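PDB 5NTD: leucyl aminopeptidase from Trypanosoma brucei brucei, which probably removes amino acids, leucine among them, from peptide N-termini as a metal-dependent M17 aminopeptidase, here holding manganese and the inhibitor bestatin. Local coordinates for residues 284-289 with 333-338. Numbering follows the deposited sequence.
With MN (manganese (II) ion), chain B; BES (2-(3-amino-2-hydroxy-4-phenyl-butyrylamino)-4-methyl-pentanoic acid), chain C.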
ATOM      1  N   VAL G 284      -4.012  30.263 -35.595  1.00 33.73           N
ATOM      2  CA  VAL G 284      -3.734  29.209 -34.637  1.00 32.69           C
ATOM      3  C   VAL G 284      -3.968  29.718 -33.231  1.00 31.91           C
ATOM      4  O   VAL G 284      -3.442  30.734 -32.836  1.00 34.55           O
ATOM      5  CB  VAL G 284      -2.290  28.690 -34.751  1.00 32.98           C
ATOM      6  CG1 VAL G 284      -2.053  27.563 -33.771  1.00 33.04           C
ATOM      7  CG2 VAL G 284      -2.001  28.200 -36.148  1.00 33.35           C
ATOM      8  N   SER G 285      -4.736  28.953 -32.473  1.00 32.03           N
ATOM      9  CA  SER G 285      -4.953  29.193 -31.030  1.00 30.82           C
ATOM     10  C   SER G 285      -4.188  28.186 -30.202  1.00 30.76           C
ATOM     11  O   SER G 285      -4.356  26.970 -30.354  1.00 33.42           O
ATOM     12  CB  SER G 285      -6.408  29.131 -30.658  1.00 30.57           C
ATOM     13  OG  SER G 285      -7.107  30.265 -31.141  1.00 30.04           O
ATOM     14  N   LEU G 286      -3.338  28.710 -29.346  1.00 29.60           N
ATOM     15  CA  LEU G 286      -2.558  27.908 -28.427  1.00 30.15           C
ATOM     16  C   LEU G 286      -3.228  27.940 -27.071  1.00 31.22           C
ATOM     17  O   LEU G 286      -3.656  28.995 -26.610  1.00 32.04           O
ATOM     18  CB  LEU G 286      -1.130  28.430 -28.271  1.00 30.37           C
ATOM     19  CG  LEU G 286      -0.350  28.623 -29.572  1.00 31.30           C
ATOM     20  CD1 LEU G 286       0.986  29.308 -29.296  1.00 31.12           C
ATOM     21  CD2 LEU G 286      -0.096  27.294 -30.271  1.00 31.62           C
ATOM     22  N   VAL G 287      -3.263  26.787 -26.412  1.00 31.29           N
ATOM     23  CA  VAL G 287      -3.804  26.682 -25.042  1.00 30.60           C
ATOM     24  C   VAL G 287      -2.849  25.838 -24.182  1.00 28.69           C
ATOM     25  O   VAL G 287      -2.511  24.751 -24.541  1.00 26.91           O
ATOM     26  CB  VAL G 287      -5.186  26.031 -25.052  1.00 31.42           C
ATOM     27  CG1 VAL G 287      -5.788  26.037 -23.653  1.00 32.87           C
ATOM     28  CG2 VAL G 287      -6.102  26.775 -25.999  1.00 31.38           C
ATOM     29  N   GLY G 288      -2.430  26.384 -23.062  1.00 28.10           N
ATOM     30  CA  GLY G 288      -1.443  25.735 -22.215  1.00 28.18           C
ATOM     31  C   GLY G 288      -1.902  25.487 -20.787  1.00 27.68           C
ATOM     32  O   GLY G 288      -2.513  26.341 -20.168  1.00 27.22           O
ATOM     33  N   LYS G 289      -1.617  24.283 -20.297  1.00 27.07           N
ATOM     34  CA  LYS G 289      -1.908  23.904 -18.887  1.00 25.43           C
ATOM     35  C   LYS G 289      -0.871  24.614 -18.037  1.00 24.80           C
ATOM     36  O   LYS G 289       0.318  24.289 -18.074  1.00 24.67           O
ATOM     37  CB  LYS G 289      -1.867  22.378 -18.665  1.00 25.44           C
ATOM     38  CG  LYS G 289      -2.063  21.943 -17.214  1.00 25.51           C
ATOM     39  CD  LYS G 289      -1.820  20.432 -16.983  1.00 26.60           C
ATOM     40  CE  LYS G 289      -1.896  20.040 -15.499  1.00 25.70           C
ATOM     41  NZ  LYS G 289      -1.535  18.642 -15.128  1.00 28.18           N
ATOM     42  N   VAL G 333       1.949  33.969 -38.775  1.00 31.20           N
ATOM     43  CA  VAL G 333       0.830  33.203 -38.204  1.00 29.78           C
ATOM     44  C   VAL G 333       0.086  34.063 -37.241  1.00 28.18           C
ATOM     45  O   VAL G 333       0.665  34.731 -36.395  1.00 29.85           O
ATOM     46  CB  VAL G 333       1.313  31.959 -37.418  1.00 29.97           C
ATOM     47  CG1 VAL G 333       0.135  31.082 -37.081  1.00 30.20           C
ATOM     48  CG2 VAL G 333       2.280  31.141 -38.241  1.00 30.18           C
ATOM     49  N   GLN G 334      -1.213  34.068 -37.376  1.00 27.73           N
ATOM     50  CA  GLN G 334      -2.019  34.784 -36.417  1.00 30.16           C
ATOM     51  C   GLN G 334      -2.188  33.852 -35.222  1.00 30.40           C
ATOM     52  O   GLN G 334      -2.648  32.740 -35.398  1.00 29.48           O
ATOM     53  CB  GLN G 334      -3.391  35.156 -36.982  1.00 31.25           C
ATOM     54  CG  GLN G 334      -4.210  35.976 -35.996  1.00 33.79           C
ATOM     55  CD  GLN G 334      -5.499  36.439 -36.600  1.00 35.96           C
ATOM     56  OE1 GLN G 334      -5.650  36.461 -37.822  1.00 38.89           O
ATOM     57  NE2 GLN G 334      -6.394  36.913 -35.769  1.00 37.20           N
ATOM     58  N   LEU G 335      -1.879  34.358 -34.038  1.00 29.89           N
ATOM     59  CA  LEU G 335      -1.864  33.543 -32.824  1.00 31.36           C
ATOM     60  C   LEU G 335      -2.675  34.102 -31.704  1.00 30.19           C
ATOM     61  O   LEU G 335      -2.604  35.293 -31.414  1.00 32.94           O
ATOM     62  CB  LEU G 335      -0.430  33.407 -32.273  1.00 31.86           C
ATOM     63  CG  LEU G 335       0.552  32.557 -33.069  1.00 32.56           C
ATOM     64  CD1 LEU G 335       1.923  32.665 -32.433  1.00 32.93           C
ATOM     65  CD2 LEU G 335       0.095  31.108 -33.100  1.00 34.10           C
ATOM     66  N   SER G 336      -3.402  33.218 -31.043  1.00 28.79           N
ATOM     67  CA  SER G 336      -3.824  33.453 -29.631  1.00 27.94           C
ATOM     68  C   SER G 336      -3.051  32.457 -28.777  1.00 26.96           C
ATOM     69  O   SER G 336      -2.689  31.379 -29.231  1.00 26.22           O
ATOM     70  CB  SER G 336      -5.315  33.280 -29.419  1.00 27.73           C
ATOM     71  OG  SER G 336      -5.713  31.947 -29.694  1.00 28.96           O
ATOM     72  N   CYS G 337      -2.760  32.871 -27.575  1.00 27.23           N
ATOM     73  CA  CYS G 337      -2.067  32.030 -26.598  1.00 27.24           C
ATOM     74  C   CYS G 337      -2.741  32.191 -25.253  1.00 26.66           C
ATOM     75  O   CYS G 337      -2.670  33.228 -24.612  1.00 25.30           O
ATOM     76  CB  CYS G 337      -0.602  32.406 -26.475  1.00 28.01           C
ATOM     77  SG  CYS G 337       0.278  31.428 -25.221  1.00 29.33           S
ATOM     78  N   THR G 338      -3.456  31.149 -24.878  1.00 27.47           N
ATOM     79  CA  THR G 338      -4.271  31.164 -23.653  1.00 27.80           C
ATOM     80  C   THR G 338      -3.569  30.312 -22.587  1.00 28.34           C
ATOM     81  O   THR G 338      -3.379  29.110 -22.743  1.00 28.72           O
ATOM     82  CB  THR G 338      -5.707  30.700 -23.928  1.00 27.44           C
ATOM     83  OG1 THR G 338      -6.353  31.650 -24.793  1.00 27.08           O
ATOM     84  CG2 THR G 338      -6.508  30.586 -22.636  1.00 27.25           C
TER
HETATM   85 MN    MN B 603      -1.437  18.210 -13.117  1.00 30.12          MN
HETATM   86  N2  BES C 604       0.032  16.915 -13.624  1.00 35.92           N
HETATM   87  C1  BES C 604      -0.321  15.503 -13.495  1.00 39.43           C
HETATM   88  C6  BES C 604       0.315  14.608 -14.588  1.00 39.14           C
HETATM   89  C7  BES C 604       1.735  14.159 -14.382  1.00 39.03           C
HETATM   90  C8  BES C 604       2.799  14.969 -14.753  1.00 40.10           C
HETATM   91  C12 BES C 604       2.012  12.898 -13.870  1.00 40.82           C
HETATM   92  C9  BES C 604       4.114  14.547 -14.573  1.00 39.64           C
HETATM   93  C11 BES C 604       3.336  12.471 -13.684  1.00 39.97           C
HETATM   94  C10 BES C 604       4.390  13.296 -14.028  1.00 39.53           C
HETATM   95  C2  BES C 604      -1.863  15.438 -13.525  1.00 41.88           C
HETATM   96  O2  BES C 604      -2.524  16.630 -13.000  1.00 40.28           O
HETATM   97  C3  BES C 604      -2.289  14.282 -12.669  1.00 44.86           C
HETATM   98  O3  BES C 604      -2.450  14.578 -11.461  1.00 44.29           O
HETATM   99  N1  BES C 604      -2.476  13.139 -13.347  1.00 43.62           N
HETATM  100  C4  BES C 604      -2.888  11.889 -12.780  1.00 48.69           C
HETATM  101  C13 BES C 604      -4.403  11.724 -12.813  1.00 48.50           C
HETATM  102  C14 BES C 604      -4.947  10.622 -11.903  1.00 49.29           C
HETATM  103  C15 BES C 604      -4.405  10.562 -10.481  1.00 48.09           C
HETATM  104  C16 BES C 604      -6.443  10.772 -11.776  1.00 51.66           C
HETATM  105  C5  BES C 604      -2.308  10.744 -13.537  1.00 49.18           C
HETATM  106  O1  BES C 604      -1.898   9.783 -12.885  1.00 54.68           O
HETATM  107  O4  BES C 604      -2.264  10.775 -14.770  1.00 49.61           O
HETATM  108  O   HOH W   1      -5.633  30.674 -27.307  1.00 38.72           O
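Leu286 N stands above the flat carbonyl group of Ser336, 36° out of its plane and 2.7 Å from Ser336 O, whereas Ser336 N lies in the carbonyl plane of Val284, its acceptor. Thr338 N bonds to Leu286 O, and the first and last bonds between 284-289 and 333-338 run from Val284 N to Gln334 O and from Gly288 N to Thr338 O, making a parallel pairing.

One face is apolar. Val284 and Leu335 lie side by side, Val284 CB 3.8 Å from Leu335 CD2, while Val284 CG2 touches Val333 CG1 at 3.7 Å. Leu286 and Cys337 continue this surface against helix 314-328, which lies in the crossover joining the two strands. Branched valine and leucine suit this apolar layer, where they pack without needing polar partners, and the small Cys337 side chain touches Val319 and Phe323.

The other face, beside helix 374-387, mixes Val287 with small hydroxyl residues. Ser336 OG sits between its backbone N and carbonyl carbon (chi1 63°), where it makes a 2.6 Å hydrogen bond to Ser285 OG. A water links Ser336 OG, Thr338 OG1 and Leu286 O, donating to Leu286 O at 2.7 Å; Thr338 OG1 is also hydrogen-bonded to Thr271 OG1 of strand 268-274. Serine and threonine thus give this buried face compact groups that bond each other and the water, and Leu286 O is gripped twice, by Thr338 N and the water.

One residue after Gly288, Lys289 extends fully to bring NZ within 2.1 Å of manganese, alongside Asp294, Asp312 and Glu373; bestatin N2 and O2 bind the same ion. The chemistry implies a division of labour: backbone bonds, a hydroxyl pair and a shared water hold the two strands together, and the first of them carries Lys289 to the metal site.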